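Vascular protein tyrosine phosphatase 1 (Rattus norvegicus, PDB 3I36) probably catalyses the hydrolysis of phosphotyrosine in proteins to tyrosine and phosphate, here represented by the catalytic domain of a receptor-type tyrosine phosphatase. Local coordinates at residues N77-S85 with L279-V287; D97-M105 with D113-L121. All coordinates share one frame; numbering follows the deposited sequence.

Interaction 1: residues N77-S85 with L279-V287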
loop_
_atom_site.group_PDB
_atom_site.type_symbol
_atom_site.label_atom_id
_atom_site.label_comp_id
_atom_site.label_asym_id
_atom_site.label_seq_id
_atom_site.Cartn_x
_atom_site.Cartn_y
_atom_site.Cartn_z
ATOM N N ASN A 77 14.292 -10.200 -2.551
ATOM C CA ASN A 77 14.132 -11.647 -2.476
ATOM C C ASN A 77 13.405 -12.102 -1.216
ATOM O O ASN A 77 12.878 -13.212 -1.157
ATOM C CB ASN A 77 15.498 -12.328 -2.562
ATOM C CG ASN A 77 15.384 -13.815 -2.807
ATOM O OD1 ASN A 77 14.438 -14.277 -3.448
ATOM N ND2 ASN A 77 16.345 -14.577 -2.292
ATOM N N ASN A 78 13.376 -11.243 -0.207
ATOM C CA ASN A 78 12.710 -11.587 1.044
ATOM C C ASN A 78 11.383 -10.863 1.211
ATOM O O ASN A 78 10.809 -10.820 2.297
ATOM C CB ASN A 78 13.621 -11.324 2.243
ATOM C CG ASN A 78 13.925 -9.853 2.435
ATOM O OD1 ASN A 78 13.767 -9.040 1.517
ATOM N ND2 ASN A 78 14.371 -9.498 3.641
ATOM N N VAL A 79 10.899 -10.277 0.129
ATOM C CA VAL A 79 9.550 -9.752 0.141
ATOM C C VAL A 79 8.764 -10.414 -0.963
ATOM O O VAL A 79 8.744 -9.958 -2.109
ATOM C CB VAL A 79 9.525 -8.236 -0.012
ATOM C CG1 VAL A 79 8.090 -7.748 0.006
ATOM C CG2 VAL A 79 10.339 -7.588 1.121
ATOM N N LEU A 80 8.155 -11.535 -0.614
ATOM C CA LEU A 80 7.485 -12.359 -1.601
ATOM C C LEU A 80 6.027 -12.468 -1.236
ATOM O O LEU A 80 5.692 -12.694 -0.081
ATOM C CB LEU A 80 8.080 -13.758 -1.612
ATOM C CG LEU A 80 9.591 -13.776 -1.787
ATOM C CD1 LEU A 80 10.060 -15.216 -1.805
ATOM C CD2 LEU A 80 9.993 -13.058 -3.074
ATOM N N PRO A 81 5.162 -12.354 -2.241
ATOM C CA PRO A 81 3.724 -12.444 -2.006
ATOM C C PRO A 81 3.350 -13.865 -1.596
ATOM O O PRO A 81 3.814 -14.832 -2.202
ATOM C CB PRO A 81 3.133 -12.123 -3.377
ATOM C CG PRO A 81 4.234 -12.552 -4.376
ATOM C CD PRO A 81 5.485 -12.078 -3.651
ATOM N N TYR A 82 2.505 -13.993 -0.580
ATOM C CA TYR A 82 1.952 -15.292 -0.251
ATOM C C TYR A 82 0.985 -15.709 -1.346
ATOM O O TYR A 82 0.240 -14.886 -1.875
ATOM C CB TYR A 82 1.224 -15.253 1.097
ATOM C CG TYR A 82 2.125 -14.813 2.213
ATOM C CD1 TYR A 82 3.363 -15.418 2.397
ATOM C CD2 TYR A 82 1.742 -13.801 3.091
ATOM C CE1 TYR A 82 4.211 -15.022 3.412
ATOM C CE2 TYR A 82 2.586 -13.395 4.121
ATOM C CZ TYR A 82 3.817 -14.011 4.273
ATOM O OH TYR A 82 4.661 -13.637 5.283
ATOM N N ASP A 83 1.019 -16.990 -1.684
ATOM C CA ASP A 83 0.144 -17.541 -2.710
ATOM C C ASP A 83 -1.310 -17.284 -2.371
ATOM O O ASP A 83 -2.136 -17.044 -3.245
ATOM C CB ASP A 83 0.362 -19.042 -2.805
ATOM C CG ASP A 83 1.750 -19.390 -3.296
ATOM O OD1 ASP A 83 2.236 -18.676 -4.187
ATOM O OD2 ASP A 83 2.361 -20.353 -2.783
ATOM N N ILE A 84 -1.625 -17.348 -1.090
ATOM C CA ILE A 84 -3.019 -17.294 -0.687
ATOM C C ILE A 84 -3.685 -15.957 -1.030
ATOM O O ILE A 84 -4.904 -15.871 -1.124
ATOM C CB ILE A 84 -3.161 -17.580 0.824
ATOM C CG1 ILE A 84 -4.613 -17.901 1.178
ATOM C CG2 ILE A 84 -2.611 -16.421 1.643
ATOM C CD1 ILE A 84 -4.759 -18.561 2.529
ATOM N N SER A 85 -2.881 -14.920 -1.224
ATOM C CA SER A 85 -3.418 -13.583 -1.391
ATOM C C SER A 85 -2.821 -12.888 -2.601
ATOM O O SER A 85 -3.124 -11.727 -2.863
ATOM C CB SER A 85 -3.089 -12.749 -0.146
ATOM O OG SER A 85 -1.681 -12.753 0.076
ATOM N N LEU A 279 -2.987 -7.656 7.796
ATOM C CA LEU A 279 -2.065 -7.324 6.715
ATOM C C LEU A 279 -0.988 -8.384 6.576
ATOM O O LEU A 279 -0.703 -8.837 5.469
ATOM C CB LEU A 279 -1.443 -5.947 6.920
ATOM C CG LEU A 279 -2.461 -4.802 6.936
ATOM C CD1 LEU A 279 -1.710 -3.487 7.095
ATOM C CD2 LEU A 279 -3.313 -4.806 5.671
ATOM N N ARG A 280 -0.400 -8.788 7.697
ATOM C CA ARG A 280 0.650 -9.804 7.668
ATOM C C ARG A 280 0.165 -11.153 7.146
ATOM O O ARG A 280 0.952 -11.923 6.607
ATOM C CB ARG A 280 1.236 -10.021 9.054
ATOM C CG ARG A 280 2.004 -8.837 9.589
ATOM C CD ARG A 280 3.363 -8.684 8.922
ATOM N NE ARG A 280 3.965 -7.489 9.479
ATOM C CZ ARG A 280 4.594 -7.453 10.645
ATOM N NH1 ARG A 280 4.751 -8.569 11.352
ATOM N NH2 ARG A 280 5.067 -6.295 11.103
ATOM N N MET A 281 -1.116 -11.442 7.320
ATOM C CA MET A 281 -1.688 -12.667 6.780
ATOM C C MET A 281 -1.846 -12.565 5.271
ATOM O O MET A 281 -2.214 -13.541 4.612
ATOM C CB MET A 281 -3.043 -12.965 7.427
ATOM C CG MET A 281 -2.940 -13.435 8.858
ATOM S SD MET A 281 -2.014 -14.971 8.931
ATOM C CE MET A 281 -3.018 -16.017 7.874
ATOM N N HIS A 282 -1.586 -11.385 4.717
ATOM C CA HIS A 282 -1.751 -11.193 3.274
ATOM C C HIS A 282 -0.462 -10.893 2.531
ATOM O O HIS A 282 -0.362 -11.115 1.333
ATOM C CB HIS A 282 -2.795 -10.119 3.003
ATOM C CG HIS A 282 -4.177 -10.577 3.312
ATOM N ND1 HIS A 282 -4.710 -10.528 4.581
ATOM C CD2 HIS A 282 -5.113 -11.163 2.529
ATOM C CE1 HIS A 282 -5.929 -11.032 4.561
ATOM N NE2 HIS A 282 -6.197 -11.427 3.330
ATOM N N ARG A 283 0.526 -10.381 3.242
ATOM C CA ARG A 283 1.781 -10.044 2.600
ATOM C C ARG A 283 2.769 -9.929 3.729
ATOM O O ARG A 283 2.414 -9.472 4.808
ATOM C CB ARG A 283 1.650 -8.702 1.890
ATOM C CG ARG A 283 2.851 -8.279 1.054
ATOM C CD ARG A 283 2.422 -7.140 0.120
ATOM N NE ARG A 283 3.544 -6.527 -0.592
ATOM C CZ ARG A 283 4.117 -7.048 -1.676
ATOM N NH1 ARG A 283 3.686 -8.202 -2.174
ATOM N NH2 ARG A 283 5.118 -6.408 -2.260
ATOM N N PRO A 284 4.004 -10.365 3.497
ATOM C CA PRO A 284 5.003 -10.291 4.553
ATOM C C PRO A 284 5.276 -8.856 4.931
ATOM O O PRO A 284 5.093 -7.935 4.120
ATOM C CB PRO A 284 6.262 -10.866 3.875
ATOM C CG PRO A 284 5.999 -10.728 2.412
ATOM C CD PRO A 284 4.537 -11.027 2.296
ATOM N N LEU A 285 5.694 -8.680 6.179
ATOM C CA LEU A 285 6.360 -7.464 6.617
ATOM C C LEU A 285 5.489 -6.217 6.625
ATOM O O LEU A 285 5.995 -5.123 6.835
ATOM C CB LEU A 285 7.585 -7.216 5.735
ATOM C CG LEU A 285 8.670 -8.273 5.883
ATOM C CD1 LEU A 285 9.721 -8.100 4.822
ATOM C CD2 LEU A 285 9.283 -8.203 7.293
ATOM N N MET A 286 4.193 -6.364 6.373
ATOM C CA MET A 286 3.325 -5.193 6.329
ATOM C C MET A 286 3.487 -4.433 7.630
ATOM O O MET A 286 3.328 -5.014 8.704
ATOM C CB MET A 286 1.871 -5.602 6.123
ATOM C CG MET A 286 1.657 -6.452 4.875
ATOM S SD MET A 286 2.350 -5.653 3.412
ATOM C CE MET A 286 1.324 -4.210 3.345
ATOM N N VAL A 287 3.823 -3.147 7.521
ATOM C CA VAL A 287 4.238 -2.340 8.665
ATOM C C VAL A 287 5.537 -2.958 9.153
ATOM O O VAL A 287 5.575 -3.806 10.047
ATOM C CB VAL A 287 3.164 -2.264 9.783
ATOM C CG1 VAL A 287 3.589 -1.261 10.871
ATOM C CG2 VAL A 287 1.831 -1.841 9.184
HETATM O O HOH W 1 3.522 -12.019 7.002
#
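Arg280 and Tyr82 meet where, in this protein-tyrosine phosphatase fold, the loop following the KNRY phosphotyrosine-recognition motif packs on the segment leading to the Q-loop glutamine, Gln288. The carbonyl oxygen of Arg280 lies at the edge of the phenol ring, 3.3 Å from Tyr82 CE2, and a water in the ring plane links it to Tyr82 OH. The Arg280 guanidinium turns back to bond the carbonyls of Met286 and Val287, bracing the chain beyond. At His282 the ring is met obliquely by Ser85, CD2 lying 3.7 Å from Ser85 CB. Arg283 begins a type II turn ending at Met286. Its side chain runs out extended, CG trans to the backbone N (chi1 -174°), which carries the guanidinium to loop 77-85: Val79 CG1 sits over one face, 4.0 Å from Arg283 NH2, and Pro81 CB lies at the edge. Bonds to the carbonyls of Ala246 and Gly247 tie that group to the phosphate-binding loop. Pro284 supplies a CH-pi contact, its CD 3.9 Å from the centroid of the Tyr82 ring and 24° off the normal. Replacing this tyrosine by an alanine is likely to leave the proline's CD without its aromatic surface and the bridging water without its hydroxyl partner. Within the turn, Leu285 CD1 comes within 3.8 Å of Val79 CG2.

Interaction 2: residues D97-M105 with D113-L121; sequences DDYINANYM and DFIATQGPL
Asn103 and Ala116 exchange two backbone hydrogen bonds at the middle of an antiparallel beta hairpin, formed by strands 102-105 and 114-117 at one margin of the twisted mixed sheet of the phosphatase fold. Asn103 N to Ala116 O and Ala116 N to Asn103 O both measure 2.8 Å. Met105 and Phe114 form the next hydrogen-bonded pair, with Met105 N 2.8 Å from Phe114 O and the return bond a little longer. Side chains alternate between the faces. On one, the Tyr104 ring and Ile115 run side by side in the same direction, while the methyl of Ala102 lies against Ile115 CG2 and Thr117. On the other, Met105 packs tightly on Ala116, its CG only 3.4 Å from Ala116 CB; the thioether chain bends at chi2 (-67°) and again at chi3. Phe114 presents the edge of its ring to the carbonyl oxygen of Met105.

Just before strand 102-105 the backbone turns a corner at Asn101, the centre of an inverse gamma turn. The Asn101 carbonyl takes a weak bond from Gln118 N and a short one from the Thr117 hydroxyl, which approaches from above the carbonyl plane with OG1 2.6 Å from Asn101 O. The Asn101 amide stacks on that of Gln118, planes 20° apart.

Outward from this core, helix 125-134 meets the face bearing Ala102 and Thr117, through Met131, and helix 249-267 meets the face bearing Met105, Phe114 and Ala116. Strand 240-243 flanks strand 114-117 and runs into the phosphate-binding loop, which carries the probable nucleophile Cys244. Both stacked amides are held from outside: Asn101 ND2 bonds Val79 O and Asn74 OD1 while its OD1 accepts from Arg283 NH1, and Gln118 OE1 accepts from Arg75 N while NE2 donates to Lys73 O.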
loop_
_atom_site.group_PDB
_atom_site.type_symbol
_atom_site.label_atom_id
_atom_site.label_comp_id
_atom_site.label_asym_id
_atom_site.label_seq_id
_atom_site.Cartn_x
_atom_site.Cartn_y
_atom_site.Cartn_z
ATOM N N ASP A 97 3.214 -16.120 -16.273
ATOM C CA ASP A 97 2.694 -14.831 -16.720
ATOM C C ASP A 97 1.732 -14.260 -15.680
ATOM O O ASP A 97 1.443 -13.075 -15.685
ATOM C CB ASP A 97 1.927 -14.990 -18.022
ATOM C CG ASP A 97 2.817 -15.327 -19.186
ATOM O OD1 ASP A 97 4.057 -15.200 -19.066
ATOM O OD2 ASP A 97 2.254 -15.711 -20.225
ATOM N N ASP A 98 1.216 -15.106 -14.799
ATOM C CA ASP A 98 0.208 -14.636 -13.857
ATOM C C ASP A 98 0.856 -13.875 -12.710
ATOM O O ASP A 98 0.182 -13.293 -11.858
ATOM C CB ASP A 98 -0.653 -15.799 -13.336
ATOM C CG ASP A 98 0.044 -16.645 -12.262
ATOM O OD1 ASP A 98 1.175 -16.337 -11.821
ATOM O OD2 ASP A 98 -0.572 -17.639 -11.838
ATOM N N TYR A 99 2.177 -13.845 -12.716
ATOM C CA TYR A 99 2.878 -13.471 -11.504
ATOM C C TYR A 99 3.199 -12.003 -11.428
ATOM O O TYR A 99 3.741 -11.413 -12.364
ATOM C CB TYR A 99 4.179 -14.249 -11.326
ATOM C CG TYR A 99 4.817 -13.857 -10.032
ATOM C CD1 TYR A 99 4.401 -14.437 -8.838
ATOM C CD2 TYR A 99 5.785 -12.861 -9.985
ATOM C CE1 TYR A 99 4.947 -14.055 -7.632
ATOM C CE2 TYR A 99 6.355 -12.476 -8.773
ATOM C CZ TYR A 99 5.918 -13.083 -7.600
ATOM O OH TYR A 99 6.452 -12.712 -6.401
ATOM N N ILE A 100 2.879 -11.428 -10.278
ATOM C CA ILE A 100 3.373 -10.112 -9.944
ATOM C C ILE A 100 3.543 -10.078 -8.443
ATOM O O ILE A 100 2.795 -10.727 -7.696
ATOM C CB ILE A 100 2.414 -9.006 -10.402
ATOM C CG1 ILE A 100 3.014 -7.620 -10.086
ATOM C CG2 ILE A 100 1.045 -9.215 -9.744
ATOM C CD1 ILE A 100 2.414 -6.485 -10.919
ATOM N N ASN A 101 4.554 -9.355 -7.996
ATOM C CA ASN A 101 4.797 -9.263 -6.582
ATOM C C ASN A 101 3.801 -8.284 -5.992
ATOM O O ASN A 101 4.059 -7.082 -5.923
ATOM C CB ASN A 101 6.213 -8.810 -6.292
ATOM C CG ASN A 101 6.557 -8.982 -4.836
ATOM O OD1 ASN A 101 5.806 -8.535 -3.963
ATOM N ND2 ASN A 101 7.669 -9.656 -4.558
ATOM N N ALA A 102 2.648 -8.819 -5.617
ATOM C CA ALA A 102 1.522 -8.019 -5.158
ATOM C C ALA A 102 0.553 -8.945 -4.461
ATOM O O ALA A 102 0.406 -10.114 -4.836
ATOM C CB ALA A 102 0.824 -7.335 -6.341
ATOM N N ASN A 103 -0.123 -8.423 -3.446
ATOM C CA ASN A 103 -1.159 -9.187 -2.773
ATOM C C ASN A 103 -2.356 -8.300 -2.547
ATOM O O ASN A 103 -2.207 -7.102 -2.311
ATOM C CB ASN A 103 -0.685 -9.655 -1.401
ATOM C CG ASN A 103 0.456 -10.618 -1.495
ATOM O OD1 ASN A 103 0.262 -11.835 -1.621
ATOM N ND2 ASN A 103 1.655 -10.086 -1.438
ATOM N N TYR A 104 -3.533 -8.908 -2.586
ATOM C CA TYR A 104 -4.738 -8.223 -2.168
ATOM C C TYR A 104 -4.644 -8.051 -0.674
ATOM O O TYR A 104 -4.346 -8.995 0.041
ATOM C CB TYR A 104 -5.959 -9.059 -2.484
ATOM C CG TYR A 104 -6.128 -9.301 -3.946
ATOM C CD1 TYR A 104 -6.637 -8.315 -4.780
ATOM C CD2 TYR A 104 -5.782 -10.524 -4.502
ATOM C CE1 TYR A 104 -6.791 -8.548 -6.145
ATOM C CE2 TYR A 104 -5.936 -10.765 -5.841
ATOM C CZ TYR A 104 -6.443 -9.778 -6.660
ATOM O OH TYR A 104 -6.579 -10.040 -8.003
ATOM N N MET A 105 -4.914 -6.845 -0.203
ATOM C CA MET A 105 -4.906 -6.583 1.220
ATOM C C MET A 105 -6.297 -6.125 1.581
ATOM O O MET A 105 -6.861 -5.242 0.921
ATOM C CB MET A 105 -3.888 -5.493 1.555
ATOM C CG MET A 105 -2.588 -5.646 0.797
ATOM S SD MET A 105 -1.669 -7.119 1.285
ATOM C CE MET A 105 -1.774 -6.847 3.057
ATOM N N ASP A 113 -9.880 -4.496 -0.942
ATOM C CA ASP A 113 -9.874 -3.035 -0.996
ATOM C C ASP A 113 -8.564 -2.510 -1.519
ATOM O O ASP A 113 -8.506 -1.429 -2.097
ATOM C CB ASP A 113 -10.124 -2.443 0.383
ATOM C CG ASP A 113 -11.548 -2.619 0.822
ATOM O OD1 ASP A 113 -11.814 -2.392 2.012
ATOM O OD2 ASP A 113 -12.387 -2.998 -0.031
ATOM N N PHE A 114 -7.499 -3.262 -1.284
ATOM C CA PHE A 114 -6.178 -2.805 -1.661
ATOM C C PHE A 114 -5.440 -3.883 -2.401
ATOM O O PHE A 114 -5.697 -5.059 -2.221
ATOM C CB PHE A 114 -5.341 -2.474 -0.421
ATOM C CG PHE A 114 -5.853 -1.314 0.357
ATOM C CD1 PHE A 114 -6.695 -1.511 1.434
ATOM C CD2 PHE A 114 -5.496 -0.017 0.010
ATOM C CE1 PHE A 114 -7.163 -0.435 2.165
ATOM C CE2 PHE A 114 -5.965 1.063 0.740
ATOM C CZ PHE A 114 -6.792 0.849 1.819
ATOM N N ILE A 115 -4.490 -3.456 -3.208
ATOM C CA ILE A 115 -3.428 -4.333 -3.635
ATOM C C ILE A 115 -2.163 -3.691 -3.132
ATOM O O ILE A 115 -1.896 -2.521 -3.416
ATOM C CB ILE A 115 -3.360 -4.443 -5.135
ATOM C CG1 ILE A 115 -4.568 -5.222 -5.643
ATOM C CG2 ILE A 115 -2.044 -5.118 -5.544
ATOM C CD1 ILE A 115 -4.732 -5.152 -7.136
ATOM N N ALA A 116 -1.404 -4.434 -2.340
ATOM C CA ALA A 116 -0.093 -3.962 -1.943
ATOM C C ALA A 116 0.901 -4.592 -2.898
ATOM O O ALA A 116 0.903 -5.800 -3.108
ATOM C CB ALA A 116 0.226 -4.360 -0.506
ATOM N N THR A 117 1.747 -3.769 -3.481
ATOM C CA THR A 117 2.704 -4.289 -4.427
ATOM C C THR A 117 4.013 -3.544 -4.278
ATOM O O THR A 117 4.061 -2.480 -3.667
ATOM C CB THR A 117 2.160 -4.178 -5.866
ATOM O OG1 THR A 117 3.013 -4.907 -6.752
ATOM C CG2 THR A 117 2.091 -2.717 -6.312
ATOM N N GLN A 118 5.079 -4.109 -4.831
ATOM C CA GLN A 118 6.372 -3.468 -4.780
ATOM C C GLN A 118 6.428 -2.368 -5.830
ATOM O O GLN A 118 5.638 -2.352 -6.778
ATOM C CB GLN A 118 7.446 -4.492 -5.097
ATOM C CG GLN A 118 7.359 -4.969 -6.529
ATOM C CD GLN A 118 8.312 -6.107 -6.829
ATOM O OE1 GLN A 118 8.817 -6.773 -5.922
ATOM N NE2 GLN A 118 8.540 -6.354 -8.107
ATOM N N GLY A 119 7.372 -1.453 -5.674
ATOM C CA GLY A 119 7.625 -0.494 -6.732
ATOM C C GLY A 119 8.114 -1.335 -7.891
ATOM O O GLY A 119 9.019 -2.155 -7.720
ATOM N N PRO A 120 7.508 -1.161 -9.070
ATOM C CA PRO A 120 7.845 -2.112 -10.126
ATOM C C PRO A 120 9.262 -1.933 -10.637
ATOM O O PRO A 120 9.878 -0.876 -10.497
ATOM C CB PRO A 120 6.848 -1.769 -11.234
ATOM C CG PRO A 120 6.444 -0.355 -10.942
ATOM C CD PRO A 120 6.382 -0.298 -9.461
ATOM N N LEU A 121 9.752 -2.997 -11.249
ATOM C CA LEU A 121 11.104 -3.044 -11.809
ATOM C C LEU A 121 11.031 -2.802 -13.299
ATOM O O LEU A 121 9.955 -2.874 -13.883
ATOM C CB LEU A 121 11.669 -4.437 -11.573
ATOM C CG LEU A 121 11.842 -4.794 -10.092
ATOM C CD1 LEU A 121 11.751 -6.300 -9.900
ATOM C CD2 LEU A 121 13.177 -4.256 -9.571
#

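In the fold
The centres of the two interactions lie about 10 Å apart. Along the chain the order is 77-85, 97-105, 113-121, 279-287; seven residues separate the segments of interaction 2 and 193 those of interaction 1, so the hairpin and most of the domain come between its halves. Asn101 connects the two, its ND2 2.7 Å from Val79 O. Pro81 also packs on Asn101 and Asn103, and Met105 touches Leu279, His282 and Arg283, so loop 77-85 and segment 279-287 both lie against the hairpin. Together they border the phosphate-binding loop, an arrangement consistent with holding the recognition loop and the approach to Gln288 in place around the catalytic cleft.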